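Local coordinates for protein Ral guanine nucleotide dissociation stimulator-like 2 (Mus musculus, PDB 4JGW) that probably acts as a guanine nucleotide exchange factor, here as its REM and CDC25-homology region, and is a putative effector of Ras and/or Rap, at residues E208-D214 and L304-S309; G386-Y390 and E435-Y439; V310-V314 and L343-F347; I295-E299 and V339-L343. All coordinates share one frame. Numbering follows the deposited sequence.

Contact 1: E208-D214 and L304-S309; sequences EQLTLLD and LRNFSS
This is a buried, polar contact inside the helical CDC25-homology domain, where one side of helix 203-219 meets the joint between helices 284-303 and 307-318. Residues 208-214 are regular helix. Across from them the chain breaks at Arg305, whose positive phi (62°) closes a Schellman motif, and starts again with Asn306 as N-cap of the next helix. The register pairs Thr211 with Asn306 (CA-CA 6.1 Å) and Leu210 with Ser309 (7.1 Å). Asn306, chi1 t, is the centre of the network: its OD1 accepts from Ser309 N (3.3 Å), the capping bond, while its ND2 donates to Thr211 OG1 (3.0 Å) and to Asp214 OD2 (2.9 Å). Thr211 OG1 is also bonded to the carbonyl of Ala207, one turn back. Asp214, chi1 m, receives a further bond at OD2 from Ser309 OG (2.6 Å), and a water lies 3.0 Å from both Asp214 OD1, to which it donates, and Ser308 OG. At the other end Leu304 packs by van der Waals contact, its CD1 3.8 Å from Glu208 CG and 3.7 Å from Thr211 OG1. The general lesson is economy: a capping asparagine that starts one helix also spends its amide hydrogens on another, so the buried carboxylate of Asp214 is met by donors of the opposing segment.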
loop_
_atom_site.group_PDB
_atom_site.type_symbol
_atom_site.label_atom_id
_atom_site.label_comp_id
_atom_site.label_asym_id
_atom_site.label_seq_id
_atom_site.Cartn_x
_atom_site.Cartn_y
_atom_site.Cartn_z
ATOM N N GLU A 208 -13.766 -6.451 15.660
ATOM C CA GLU A 208 -13.085 -7.660 15.180
ATOM C C GLU A 208 -13.515 -8.038 13.767
ATOM O O GLU A 208 -12.699 -8.471 12.950
ATOM C CB GLU A 208 -13.347 -8.836 16.126
ATOM C CG GLU A 208 -12.556 -8.782 17.422
ATOM C CD GLU A 208 -13.071 -9.750 18.481
ATOM O OE1 GLU A 208 -13.932 -10.605 18.172
ATOM O OE2 GLU A 208 -12.607 -9.655 19.634
ATOM N N GLN A 209 -14.802 -7.863 13.492
ATOM C CA GLN A 209 -15.386 -8.230 12.212
ATOM C C GLN A 209 -15.056 -7.205 11.128
ATOM O O GLN A 209 -14.815 -7.571 9.976
ATOM C CB GLN A 209 -16.897 -8.399 12.374
ATOM C CG GLN A 209 -17.471 -9.672 11.764
ATOM C CD GLN A 209 -16.674 -10.936 12.082
ATOM O OE1 GLN A 209 -16.550 -11.808 11.233
ATOM N NE2 GLN A 209 -16.140 -11.037 13.296
ATOM N N LEU A 210 -15.045 -5.929 11.503
ATOM C CA LEU A 210 -14.602 -4.868 10.600
ATOM C C LEU A 210 -13.118 -5.036 10.265
ATOM O O LEU A 210 -12.707 -4.823 9.127
ATOM C CB LEU A 210 -14.860 -3.481 11.206
ATOM C CG LEU A 210 -16.302 -2.976 11.349
ATOM C CD1 LEU A 210 -16.311 -1.607 12.003
ATOM C CD2 LEU A 210 -17.026 -2.923 10.007
ATOM N N THR A 211 -12.332 -5.440 11.263
ATOM C CA THR A 211 -10.895 -5.653 11.101
ATOM C C THR A 211 -10.580 -6.850 10.197
ATOM O O THR A 211 -9.643 -6.793 9.401
ATOM C CB THR A 211 -10.184 -5.788 12.466
ATOM O OG1 THR A 211 -10.551 -4.684 13.301
ATOM C CG2 THR A 211 -8.671 -5.791 12.297
ATOM N N LEU A 212 -11.375 -7.914 10.309
ATOM C CA LEU A 212 -11.231 -9.083 9.437
ATOM C C LEU A 212 -11.367 -8.704 7.961
ATOM O O LEU A 212 -10.578 -9.146 7.128
ATOM C CB LEU A 212 -12.254 -10.164 9.801
ATOM C CG LEU A 212 -12.068 -11.559 9.195
ATOM C CD1 LEU A 212 -10.933 -12.318 9.880
ATOM C CD2 LEU A 212 -13.360 -12.351 9.287
ATOM N N LEU A 213 -12.368 -7.883 7.652
ATOM C CA LEU A 213 -12.592 -7.413 6.287
ATOM C C LEU A 213 -11.491 -6.451 5.831
ATOM O O LEU A 213 -10.993 -6.564 4.709
ATOM C CB LEU A 213 -13.971 -6.755 6.156
ATOM C CG LEU A 213 -15.219 -7.633 6.317
ATOM C CD1 LEU A 213 -16.438 -6.771 6.606
ATOM C CD2 LEU A 213 -15.462 -8.513 5.092
ATOM N N ASP A 214 -11.117 -5.519 6.708
ATOM C CA ASP A 214 -10.053 -4.555 6.425
ATOM C C ASP A 214 -8.692 -5.224 6.244
ATOM O O ASP A 214 -7.928 -4.846 5.349
ATOM C CB ASP A 214 -9.957 -3.500 7.533
ATOM C CG ASP A 214 -11.140 -2.551 7.550
ATOM O OD1 ASP A 214 -11.724 -2.276 6.478
ATOM O OD2 ASP A 214 -11.482 -2.070 8.649
ATOM N N LEU A 304 -7.506 -2.929 18.635
ATOM C CA LEU A 304 -7.075 -3.939 17.672
ATOM C C LEU A 304 -6.065 -3.386 16.665
ATOM O O LEU A 304 -5.586 -4.118 15.798
ATOM C CB LEU A 304 -8.282 -4.515 16.925
ATOM C CG LEU A 304 -9.224 -5.462 17.675
ATOM C CD1 LEU A 304 -10.478 -5.684 16.855
ATOM C CD2 LEU A 304 -8.548 -6.791 18.001
ATOM N N ARG A 305 -5.753 -2.096 16.791
ATOM C CA ARG A 305 -4.836 -1.389 15.887
ATOM C C ARG A 305 -5.338 -1.342 14.437
ATOM O O ARG A 305 -4.543 -1.335 13.491
ATOM C CB ARG A 305 -3.413 -1.963 15.965
ATOM C CG ARG A 305 -2.721 -1.768 17.311
ATOM C CD ARG A 305 -1.250 -2.172 17.239
ATOM N NE ARG A 305 -0.499 -1.327 16.307
ATOM C CZ ARG A 305 0.778 -1.507 15.977
ATOM N NH1 ARG A 305 1.479 -2.506 16.501
ATOM N NH2 ARG A 305 1.359 -0.678 15.119
ATOM N N ASN A 306 -6.659 -1.317 14.274
ATOM C CA ASN A 306 -7.272 -1.122 12.967
ATOM C C ASN A 306 -7.577 0.361 12.782
ATOM O O ASN A 306 -8.700 0.816 13.011
ATOM C CB ASN A 306 -8.535 -1.981 12.818
ATOM C CG ASN A 306 -9.219 -1.810 11.460
ATOM O OD1 ASN A 306 -8.699 -1.155 10.553
ATOM N ND2 ASN A 306 -10.394 -2.410 11.321
ATOM N N PHE A 307 -6.555 1.109 12.375
ATOM C CA PHE A 307 -6.669 2.559 12.229
ATOM C C PHE A 307 -7.459 2.963 10.985
ATOM O O PHE A 307 -7.895 4.108 10.873
ATOM C CB PHE A 307 -5.286 3.219 12.257
ATOM C CG PHE A 307 -4.538 2.989 13.543
ATOM C CD1 PHE A 307 -3.564 1.996 13.630
ATOM C CD2 PHE A 307 -4.817 3.753 14.672
ATOM C CE1 PHE A 307 -2.874 1.773 14.823
ATOM C CE2 PHE A 307 -4.131 3.539 15.870
ATOM C CZ PHE A 307 -3.158 2.545 15.943
ATOM N N SER A 308 -7.644 2.018 10.064
ATOM C CA SER A 308 -8.486 2.235 8.893
ATOM C C SER A 308 -9.951 2.449 9.292
ATOM O O SER A 308 -10.578 3.426 8.871
ATOM C CB SER A 308 -8.365 1.067 7.913
ATOM O OG SER A 308 -9.128 1.312 6.745
ATOM N N SER A 309 -10.490 1.543 10.108
ATOM C CA SER A 309 -11.878 1.665 10.562
ATOM C C SER A 309 -12.058 2.695 11.677
ATOM O O SER A 309 -13.139 3.272 11.811
ATOM C CB SER A 309 -12.465 0.310 10.951
ATOM O OG SER A 309 -13.002 -0.333 9.809
HETATM O O HOH W 1 -12.010 0.673 6.745
#

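Contact 2: G386-Y390 and E435-Y439; sequences GVVPY and ECRGY
Carbon-bound hydrogens do much of the work where residues 386-390, an extended segment without regular secondary structure, pass residues 435-439 at the C-terminal end of helix 416-436. The nearest CA atoms are those of Gly386 and Cys436 (4.4 Å). Gly386 CA makes a nearly straight CA-H...O contact with Glu435 O (3.3 Å) and a CH-pi contact with the Tyr439 ring, 3.5 Å from its centroid and 5° off its normal; an ideal CB on Gly386 would clash with Tyr439 CD2. A type I turn, Cys436 to Tyr439, with Tyr439 N bonded to Cys436 O at 3.2 Å, brings the ring (chi1 m) into place. The segments lie at the foot of the hairpin of helices 392-404 and 416-436, the element that in relatives such as Sos pries open the G protein's nucleotide site. Apolar contacts follow: Val388 CG2, chi1 t, lies 3.6 Å from Tyr439 CE1 and 4.2 Å from Cys436 SG. Val387 packs a methyl, CG1, against the carboxylate carbon Glu435 CD (3.8 Å). Polar ends look elsewhere, Glu435 to a salt bridge with Arg305 and Tyr439 OH to Leu304 O.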
loop_
_atom_site.group_PDB
_atom_site.type_symbol
_atom_site.label_atom_id
_atom_site.label_comp_id
_atom_site.label_asym_id
_atom_site.label_seq_id
_atom_site.Cartn_x
_atom_site.Cartn_y
_atom_site.Cartn_z
ATOM N N GLY A 386 -1.509 -7.780 15.362
ATOM C CA GLY A 386 -1.978 -7.310 14.059
ATOM C C GLY A 386 -2.072 -5.800 13.942
ATOM O O GLY A 386 -2.032 -5.088 14.946
ATOM N N VAL A 387 -2.195 -5.317 12.706
ATOM C CA VAL A 387 -2.362 -3.886 12.422
ATOM C C VAL A 387 -3.020 -3.673 11.052
ATOM O O VAL A 387 -2.793 -4.446 10.121
ATOM C CB VAL A 387 -1.009 -3.104 12.525
ATOM C CG1 VAL A 387 -0.060 -3.467 11.379
ATOM C CG2 VAL A 387 -1.245 -1.596 12.583
ATOM N N VAL A 388 -3.857 -2.642 10.952
ATOM C CA VAL A 388 -4.394 -2.189 9.667
ATOM C C VAL A 388 -4.306 -0.665 9.615
ATOM O O VAL A 388 -5.028 0.024 10.338
ATOM C CB VAL A 388 -5.869 -2.624 9.425
ATOM C CG1 VAL A 388 -6.331 -2.191 8.036
ATOM C CG2 VAL A 388 -6.045 -4.124 9.588
ATOM N N PRO A 389 -3.410 -0.130 8.767
ATOM C CA PRO A 389 -3.289 1.319 8.666
ATOM C C PRO A 389 -4.411 1.931 7.833
ATOM O O PRO A 389 -5.018 1.246 7.002
ATOM C CB PRO A 389 -1.951 1.502 7.948
ATOM C CG PRO A 389 -1.810 0.295 7.115
ATOM C CD PRO A 389 -2.470 -0.825 7.871
ATOM N N TYR A 390 -4.686 3.208 8.074
ATOM C CA TYR A 390 -5.511 3.994 7.169
ATOM C C TYR A 390 -4.659 4.303 5.944
ATOM O O TYR A 390 -3.644 4.996 6.037
ATOM C CB TYR A 390 -6.011 5.277 7.848
ATOM C CG TYR A 390 -6.653 6.274 6.900
ATOM C CD1 TYR A 390 -7.717 5.902 6.077
ATOM C CD2 TYR A 390 -6.194 7.589 6.828
ATOM C CE1 TYR A 390 -8.302 6.812 5.201
ATOM C CE2 TYR A 390 -6.776 8.507 5.959
ATOM C CZ TYR A 390 -7.829 8.111 5.150
ATOM O OH TYR A 390 -8.414 9.014 4.291
ATOM N N GLU A 435 2.982 -7.598 9.603
ATOM C CA GLU A 435 2.454 -7.430 10.953
ATOM C C GLU A 435 0.947 -7.698 10.976
ATOM O O GLU A 435 0.425 -8.242 11.951
ATOM C CB GLU A 435 2.764 -6.035 11.492
ATOM C CG GLU A 435 2.786 -5.959 13.018
ATOM C CD GLU A 435 2.844 -4.535 13.549
ATOM O OE1 GLU A 435 3.485 -3.671 12.908
ATOM O OE2 GLU A 435 2.250 -4.281 14.620
ATOM N N CYS A 436 0.265 -7.323 9.893
ATOM C CA CYS A 436 -1.165 -7.587 9.711
ATOM C C CYS A 436 -1.485 -9.086 9.696
ATOM O O CYS A 436 -2.563 -9.500 10.131
ATOM C CB CYS A 436 -1.669 -6.932 8.423
ATOM S SG CYS A 436 -3.445 -7.102 8.126
ATOM N N ARG A 437 -0.541 -9.886 9.199
ATOM C CA ARG A 437 -0.665 -11.348 9.177
ATOM C C ARG A 437 -0.789 -11.946 10.582
ATOM O O ARG A 437 -1.303 -13.054 10.748
ATOM C CB ARG A 437 0.515 -11.984 8.429
ATOM C CG ARG A 437 0.560 -11.637 6.947
ATOM C CD ARG A 437 1.631 -12.406 6.192
ATOM N NE ARG A 437 1.586 -12.103 4.761
ATOM C CZ ARG A 437 2.369 -11.219 4.146
ATOM N NH1 ARG A 437 3.290 -10.542 4.821
ATOM N NH2 ARG A 437 2.239 -11.015 2.843
ATOM N N GLY A 438 -0.330 -11.192 11.583
ATOM C CA GLY A 438 -0.403 -11.591 12.990
ATOM C C GLY A 438 -1.799 -11.716 13.585
ATOM O O GLY A 438 -1.967 -12.345 14.632
ATOM N N TYR A 439 -2.798 -11.119 12.931
ATOM C CA TYR A 439 -4.196 -11.238 13.368
ATOM C C TYR A 439 -4.668 -12.688 13.404
ATOM O O TYR A 439 -4.310 -13.494 12.539
ATOM C CB TYR A 439 -5.141 -10.443 12.457
ATOM C CG TYR A 439 -5.223 -8.955 12.727
ATOM C CD1 TYR A 439 -4.976 -8.037 11.709
ATOM C CD2 TYR A 439 -5.565 -8.462 13.990
ATOM C CE1 TYR A 439 -5.058 -6.670 11.936
ATOM C CE2 TYR A 439 -5.648 -7.090 14.229
ATOM C CZ TYR A 439 -5.389 -6.201 13.194
ATOM O OH TYR A 439 -5.466 -4.844 13.403
#

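Contact 3: V310-V314 and L343-F347; sequences VYAVV and LCQIF
In the mainly helical CDC25-homology fold, helix 307-318 packs against the last turn of helix 334-344 and the residues just beyond it, and the fit between residues 310-314 and 343-347 rests on apolar and aromatic surfaces, with no polar bond between the segments. The backbones approach at Val314 and Cys344 (CA-CA 6.5 Å) and at Tyr311 and Phe347 (7.3 Å). Val310 and Val314, one helical turn apart and tied by the Val314 N to Val310 O bond (2.9 Å), form two bumps. The first, through CG1 of Val310 (chi1 t), fits between Leu343 CD2 at 4.2 Å and the edge of the Phe347 ring, with CE1 at 3.7 Å. The second, through CG2 of Val314 (chi1 p), settles beside Leu343 CB (4.3 Å) and Cys344 SG (3.6 Å). In return Phe347, chi1 m, lays its ring against residues 310, 311 and 314. Tyr311, chi1 t, roofs one face of that ring: its CB stands 3.9 Å from the Phe347 centroid, 15° off the normal, a CH-pi contact. The two rings meet obliquely, centroids 4.7 Å apart and planes at 51°, with Tyr311 CD1 only 3.3 Å from Phe347 CG.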
loop_
_atom_site.group_PDB
_atom_site.type_symbol
_atom_site.label_atom_id
_atom_site.label_comp_id
_atom_site.label_asym_id
_atom_site.label_seq_id
_atom_site.Cartn_x
_atom_site.Cartn_y
_atom_site.Cartn_z
ATOM N N VAL A 310 -11.008 2.932 12.463
ATOM C CA VAL A 310 -11.008 4.045 13.422
ATOM C C VAL A 310 -11.290 5.348 12.684
ATOM O O VAL A 310 -12.169 6.112 13.084
ATOM C CB VAL A 310 -9.677 4.162 14.214
ATOM C CG1 VAL A 310 -9.599 5.492 14.964
ATOM C CG2 VAL A 310 -9.547 3.025 15.191
ATOM N N TYR A 311 -10.555 5.580 11.597
ATOM C CA TYR A 311 -10.731 6.788 10.800
ATOM C C TYR A 311 -12.056 6.804 10.053
ATOM O O TYR A 311 -12.665 7.860 9.904
ATOM C CB TYR A 311 -9.569 7.002 9.826
ATOM C CG TYR A 311 -9.595 8.372 9.179
ATOM C CD1 TYR A 311 -9.332 9.522 9.922
ATOM C CD2 TYR A 311 -9.898 8.520 7.831
ATOM C CE1 TYR A 311 -9.360 10.784 9.333
ATOM C CE2 TYR A 311 -9.930 9.778 7.231
ATOM C CZ TYR A 311 -9.659 10.902 7.988
ATOM O OH TYR A 311 -9.689 12.145 7.400
ATOM N N ALA A 312 -12.497 5.636 9.587
ATOM C CA ALA A 312 -13.777 5.514 8.897
ATOM C C ALA A 312 -14.923 5.975 9.792
ATOM O O ALA A 312 -15.775 6.752 9.364
ATOM C CB ALA A 312 -14.002 4.085 8.428
ATOM N N VAL A 313 -14.915 5.510 11.039
ATOM C CA VAL A 313 -15.966 5.836 11.998
ATOM C C VAL A 313 -15.849 7.281 12.486
ATOM O O VAL A 313 -16.842 8.006 12.517
ATOM C CB VAL A 313 -15.978 4.844 13.195
ATOM C CG1 VAL A 313 -17.009 5.256 14.235
ATOM C CG2 VAL A 313 -16.266 3.427 12.710
ATOM N N VAL A 314 -14.637 7.696 12.852
ATOM C CA VAL A 314 -14.411 9.042 13.382
ATOM C C VAL A 314 -14.706 10.145 12.349
ATOM O O VAL A 314 -15.281 11.177 12.699
ATOM C CB VAL A 314 -12.994 9.193 14.020
ATOM C CG1 VAL A 314 -11.928 9.494 12.973
ATOM C CG2 VAL A 314 -12.997 10.270 15.092
ATOM N N LEU A 343 -10.114 10.115 20.167
ATOM C CA LEU A 343 -10.046 9.452 18.864
ATOM C C LEU A 343 -9.877 10.451 17.723
ATOM O O LEU A 343 -9.256 10.139 16.705
ATOM C CB LEU A 343 -11.288 8.587 18.622
ATOM C CG LEU A 343 -11.429 7.292 19.427
ATOM C CD1 LEU A 343 -12.852 6.761 19.337
ATOM C CD2 LEU A 343 -10.424 6.233 18.977
ATOM N N CYS A 344 -10.436 11.647 17.899
ATOM C CA CYS A 344 -10.320 12.718 16.911
ATOM C C CYS A 344 -8.898 13.271 16.821
ATOM O O CYS A 344 -8.448 13.660 15.742
ATOM C CB CYS A 344 -11.309 13.845 17.217
ATOM S SG CYS A 344 -13.040 13.431 16.887
ATOM N N GLN A 345 -8.195 13.291 17.951
ATOM C CA GLN A 345 -6.832 13.829 18.012
ATOM C C GLN A 345 -5.767 12.896 17.421
ATOM O O GLN A 345 -4.637 13.322 17.174
ATOM C CB GLN A 345 -6.463 14.232 19.446
ATOM C CG GLN A 345 -7.242 15.436 19.986
ATOM C CD GLN A 345 -7.057 16.700 19.152
ATOM O OE1 GLN A 345 -5.936 17.064 18.784
ATOM N NE2 GLN A 345 -8.162 17.377 18.858
ATOM N N ILE A 346 -6.133 11.633 17.198
ATOM C CA ILE A 346 -5.248 10.665 16.540
ATOM C C ILE A 346 -5.069 11.031 15.063
ATOM O O ILE A 346 -3.983 10.874 14.502
ATOM C CB ILE A 346 -5.775 9.209 16.678
ATOM C CG1 ILE A 346 -5.872 8.812 18.155
ATOM C CG2 ILE A 346 -4.877 8.222 15.928
ATOM C CD1 ILE A 346 -6.707 7.571 18.407
ATOM N N PHE A 347 -6.140 11.529 14.450
ATOM C CA PHE A 347 -6.113 11.950 13.052
ATOM C C PHE A 347 -6.328 13.454 12.916
ATOM O O PHE A 347 -5.576 14.253 13.476
ATOM C CB PHE A 347 -7.174 11.196 12.251
ATOM C CG PHE A 347 -6.911 9.719 12.128
ATOM C CD1 PHE A 347 -7.494 8.818 13.017
ATOM C CD2 PHE A 347 -6.091 9.225 11.114
ATOM C CE1 PHE A 347 -7.259 7.448 12.903
ATOM C CE2 PHE A 347 -5.851 7.857 10.992
ATOM C CZ PHE A 347 -6.436 6.967 11.889
#

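Contact 4: I295-E299 and V339-L343; sequences IRVAE and VFSSL
Ile295 overlaps two residues of the opposing helix, its CG2 lying 3.9 Å from Val339 CG1 and its CD1 3.9 Å from Phe340 CB. The pairing is a helix-helix crossing in the CDC25-homology domain, between helix 284-303 and helix 334-344. Over the short segments the axes come within 10.0 Å and cross at 49°, both running in broadly the same direction. Ile295 and Phe340 set the near end of the register (CA-CA 6.1 Å), Glu299 and Leu343 the far end (7.5 Å). The i, i+3, i+4 set Ile295, Ala298 and Glu299 faces Val339, Phe340 and Leu343, as expected when regular helices meet along one side. Leu343, with chi1 m and chi2 t, extends its CD1 toward the first helix, where it lies 3.8 Å from both Ala298 CB and Ile295 O; the small alanine leaves room for it. Phe340 also touches Val314 and Leu317 of helix 307-318, which packs alongside both helices. Glu299, chi1 t and chi2 p, brings its carboxylate up to Val339 and Leu343, while its OE2 forms a salt bridge with Arg302. Its other carboxylate oxygen, OE1, rests 3.9 Å from Val339 CG1 and 3.7 Å from Leu343 CD2.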
loop_
_atom_site.group_PDB
_atom_site.type_symbol
_atom_site.label_atom_id
_atom_site.label_comp_id
_atom_site.label_asym_id
_atom_site.label_seq_id
_atom_site.Cartn_x
_atom_site.Cartn_y
_atom_site.Cartn_z
ATOM N N ILE A 295 -18.907 5.139 18.666
ATOM C CA ILE A 295 -17.731 5.643 19.376
ATOM C C ILE A 295 -16.967 4.478 20.013
ATOM O O ILE A 295 -15.741 4.393 19.899
ATOM C CB ILE A 295 -18.112 6.702 20.454
ATOM C CG1 ILE A 295 -18.497 8.029 19.792
ATOM C CG2 ILE A 295 -16.965 6.927 21.440
ATOM C CD1 ILE A 295 -19.240 8.999 20.704
ATOM N N ARG A 296 -17.707 3.586 20.668
ATOM C CA ARG A 296 -17.131 2.418 21.323
ATOM C C ARG A 296 -16.564 1.420 20.311
ATOM O O ARG A 296 -15.528 0.803 20.562
ATOM C CB ARG A 296 -18.170 1.753 22.237
ATOM C CG ARG A 296 -17.714 0.464 22.919
ATOM C CD ARG A 296 -16.518 0.664 23.848
ATOM N NE ARG A 296 -16.818 1.558 24.965
ATOM C CZ ARG A 296 -17.469 1.196 26.068
ATOM N NH1 ARG A 296 -17.909 -0.049 26.214
ATOM N NH2 ARG A 296 -17.687 2.086 27.023
ATOM N N VAL A 297 -17.243 1.269 19.176
ATOM C CA VAL A 297 -16.751 0.426 18.082
ATOM C C VAL A 297 -15.423 0.970 17.545
ATOM O O VAL A 297 -14.491 0.202 17.286
ATOM C CB VAL A 297 -17.793 0.291 16.942
ATOM C CG1 VAL A 297 -17.172 -0.340 15.694
ATOM C CG2 VAL A 297 -18.984 -0.531 17.408
ATOM N N ALA A 298 -15.345 2.291 17.395
ATOM C CA ALA A 298 -14.116 2.959 16.972
ATOM C C ALA A 298 -13.005 2.740 17.988
ATOM O O ALA A 298 -11.855 2.518 17.615
ATOM C CB ALA A 298 -14.360 4.445 16.761
ATOM N N GLU A 299 -13.359 2.794 19.270
ATOM C CA GLU A 299 -12.410 2.545 20.353
ATOM C C GLU A 299 -11.889 1.101 20.343
ATOM O O GLU A 299 -10.697 0.866 20.554
ATOM C CB GLU A 299 -13.032 2.918 21.707
ATOM C CG GLU A 299 -12.157 2.665 22.937
ATOM C CD GLU A 299 -10.924 3.562 23.027
ATOM O OE1 GLU A 299 -10.676 4.388 22.119
ATOM O OE2 GLU A 299 -10.183 3.429 24.023
ATOM N N VAL A 339 -13.785 10.055 25.064
ATOM C CA VAL A 339 -13.218 9.000 24.222
ATOM C C VAL A 339 -13.193 9.444 22.759
ATOM O O VAL A 339 -12.186 9.267 22.069
ATOM C CB VAL A 339 -13.985 7.653 24.376
ATOM C CG1 VAL A 339 -13.591 6.662 23.281
ATOM C CG2 VAL A 339 -13.737 7.044 25.753
ATOM N N PHE A 340 -14.298 10.034 22.302
ATOM C CA PHE A 340 -14.421 10.509 20.924
ATOM C C PHE A 340 -13.424 11.622 20.584
ATOM O O PHE A 340 -12.831 11.612 19.507
ATOM C CB PHE A 340 -15.858 10.958 20.630
ATOM C CG PHE A 340 -16.061 11.481 19.233
ATOM C CD1 PHE A 340 -15.880 10.655 18.130
ATOM C CD2 PHE A 340 -16.445 12.801 19.023
ATOM C CE1 PHE A 340 -16.068 11.138 16.839
ATOM C CE2 PHE A 340 -16.638 13.292 17.736
ATOM C CZ PHE A 340 -16.449 12.459 16.641
ATOM N N SER A 341 -13.245 12.570 21.504
ATOM C CA SER A 341 -12.250 13.637 21.351
ATOM C C SER A 341 -10.836 13.065 21.250
ATOM O O SER A 341 -10.033 13.517 20.429
ATOM C CB SER A 341 -12.330 14.625 22.518
ATOM O OG SER A 341 -13.602 15.242 22.581
ATOM N N SER A 342 -10.551 12.067 22.086
ATOM C CA SER A 342 -9.274 11.358 22.085
ATOM C C SER A 342 -9.037 10.625 20.763
ATOM O O SER A 342 -7.901 10.531 20.297
ATOM C CB SER A 342 -9.216 10.373 23.260
ATOM O OG SER A 342 -7.988 9.668 23.292
ATOM N N LEU A 343 -10.114 10.115 20.167
ATOM C CA LEU A 343 -10.046 9.452 18.864
ATOM C C LEU A 343 -9.877 10.451 17.723
ATOM O O LEU A 343 -9.256 10.139 16.705
ATOM C CB LEU A 343 -11.288 8.587 18.622
ATOM C CG LEU A 343 -11.429 7.292 19.427
ATOM C CD1 LEU A 343 -12.852 6.761 19.337
ATOM C CD2 LEU A 343 -10.424 6.233 18.977
#

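Overall arrangement
All four contacts belong to the Ras-GEF region and form a nearly continuous path through it. Contacts 3 and 4, centres 7 Å apart, share Leu343, so helix 334-344 is held by both 284-303 and 307-318. Contact 1 lies at the joint between those two helices; Leu210 CD1 reaches Val297 CG1 (4.0 Å) of contact 4, and Phe307 O meets Phe347 CZ (3.4 Å) of contact 3. Contact 2 lies 8 Å from contact 1, centre to centre, joined by Arg305 NH1 to Glu435 OE2 (2.7 Å). Tyr390 CZ touches Tyr311 CE2 (3.4 Å), linking contact 3 to contact 2, beside helices 392-404 and 416-436, probably the catalytic hairpin, as in relatives. Contacts 2 and 4 stay about 10 Å apart at their nearest atoms.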